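Local coordinates for hypothetical protein AF1796 (Archaeoglobus fulgidus, PDB 1VIM), which is of unknown function but, as a SIS-family protein of the PHI subfamily, may bind a carbohydrate derivative and act as an isomerase, at residues A[121-126]-A[135-140]. Sequence-based numbering, arbitrary orientation.
Sequences AVTGKR and DVVMVV
Ala121 meets Val136 and Met138 through its backbone: its N gives a hydrogen bond to Val136 O (2.9 Å), and its O takes one from Met138 N (2.8 Å). Its small methyl suits the face shared with Val137 and Thr123, where Leu130 of helix 129-133 packs against it. On the other face Val122 brings CG1 to 4.2 Å from Val140 CG2; these branched side chains favour extended backbone, while Phe169 of helix 160-181 covers Met138 and Val140. The two strands run parallel, their axes 22° apart, in a beta-alpha-beta unit linked by helix 129-133; strand 136-139 forms one edge of the chain's five-stranded parallel sheet, in the alpha/beta fold of SIS domains. Thr123 N continues the pairing to Met138 O, longer at 3.2 Å. Thr123 O then accepts from Val140 N, which sits 38° out of the carbonyl plane, where strand 118-123 gives way to a turn. The Thr123 hydroxyl suits this exit: OG1 accepts from Lys125 N in an ST turn and is also hydrogen-bonded to Ser97 O, while CG2 faces Val137 CG1 at 4.2 Å. Gly124 CA makes a bent CA-H...O contact with Val140 O (3.2 Å); lacking a side chain, it puts no CB near that oxygen. The turn carries Arg126 back over the Val137 and Val139 face. In the conformer described, one of two, CG, anti to the backbone N (chi1 -166°), lies beside Val137 CG1; a bend at chi3 brings NE close to Val139 CG2, which lies over one guanidinium face, 3.5 Å from Arg126 NH2.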
# COMPACT_ATOMS: atom_id res chain seq x y z
N ALA A 121 17.37 -11.20 11.31
CA ALA A 121 17.75 -10.81 9.95
C ALA A 121 17.61 -12.01 9.05
O ALA A 121 18.24 -13.02 9.28
CB ALA A 121 19.18 -10.25 9.92
N VAL A 122 16.77 -11.89 8.01
CA VAL A 122 16.66 -12.90 6.96
C VAL A 122 17.44 -12.34 5.78
O VAL A 122 16.98 -11.40 5.12
CB VAL A 122 15.20 -13.20 6.58
CG1 VAL A 122 15.16 -14.25 5.48
CG2 VAL A 122 14.40 -13.64 7.80
N THR A 123 18.60 -12.92 5.53
CA THR A 123 19.59 -12.31 4.65
C THR A 123 20.50 -13.35 4.03
O THR A 123 20.64 -14.44 4.59
CB THR A 123 20.41 -11.23 5.44
OG1 THR A 123 21.38 -10.59 4.58
CG2 THR A 123 21.25 -11.84 6.59
N GLY A 124 21.13 -13.01 2.91
CA GLY A 124 22.10 -13.89 2.30
C GLY A 124 23.51 -13.65 2.81
O GLY A 124 24.42 -14.42 2.47
N LYS A 125 23.72 -12.62 3.63
CA LYS A 125 25.07 -12.20 4.01
C LYS A 125 25.23 -12.16 5.52
O LYS A 125 24.75 -11.23 6.17
CB LYS A 125 25.40 -10.84 3.38
CG LYS A 125 25.39 -10.80 1.86
CD LYS A 125 26.47 -11.68 1.24
CE LYS A 125 27.86 -11.12 1.48
NZ LYS A 125 28.92 -11.86 0.73
N ARG A 126 25.91 -13.17 6.06
CA ARG A 126 26.06 -13.30 7.53
C ARG A 126 26.87 -12.16 8.17
O ARG A 126 26.73 -11.91 9.36
CB ARG A 126 26.69 -14.66 7.88
CG ARG A 126 26.60 -15.07 9.34
CD ARG A 126 27.20 -16.44 9.64
NE ARG A 126 26.29 -17.52 9.24
CZ ARG A 126 26.51 -18.36 8.23
NH1 ARG A 126 27.62 -18.27 7.51
NH2 ARG A 126 25.61 -19.30 7.95
N ASP A 135 19.81 -10.31 16.57
CA ASP A 135 19.88 -11.34 17.59
C ASP A 135 19.96 -12.73 16.99
O ASP A 135 20.59 -13.64 17.58
CB ASP A 135 18.67 -11.20 18.51
CG ASP A 135 18.68 -9.90 19.23
OD1 ASP A 135 18.09 -8.92 18.75
OD2 ASP A 135 19.30 -9.74 20.32
N VAL A 136 19.30 -12.93 15.85
CA VAL A 136 19.31 -14.18 15.11
C VAL A 136 19.53 -13.82 13.66
O VAL A 136 18.82 -12.95 13.10
CB VAL A 136 17.96 -14.95 15.25
CG1 VAL A 136 17.93 -16.15 14.35
CG2 VAL A 136 17.73 -15.37 16.70
N VAL A 137 20.53 -14.44 13.05
CA VAL A 137 20.87 -14.23 11.65
C VAL A 137 20.46 -15.49 10.91
O VAL A 137 21.11 -16.54 11.06
CB VAL A 137 22.37 -13.95 11.48
CG1 VAL A 137 22.74 -13.79 10.01
CG2 VAL A 137 22.78 -12.75 12.33
N MET A 138 19.36 -15.41 10.17
CA MET A 138 18.82 -16.53 9.44
C MET A 138 19.31 -16.45 8.01
O MET A 138 18.82 -15.64 7.21
CB MET A 138 17.29 -16.52 9.57
CG MET A 138 16.58 -17.69 8.93
SD MET A 138 16.86 -19.25 9.85
CE MET A 138 17.67 -20.16 8.62
N VAL A 139 20.35 -17.23 7.70
CA VAL A 139 21.01 -17.11 6.42
C VAL A 139 20.27 -17.90 5.37
O VAL A 139 20.08 -19.11 5.49
CB VAL A 139 22.47 -17.56 6.49
CG1 VAL A 139 23.12 -17.41 5.13
CG2 VAL A 139 23.21 -16.73 7.54
N VAL A 140 19.81 -17.19 4.35
CA VAL A 140 19.17 -17.77 3.19
C VAL A 140 19.89 -17.17 2.01
O VAL A 140 19.76 -15.99 1.75
CB VAL A 140 17.65 -17.43 3.14
CG1 VAL A 140 17.02 -18.04 1.93
CG2 VAL A 140 16.94 -17.94 4.44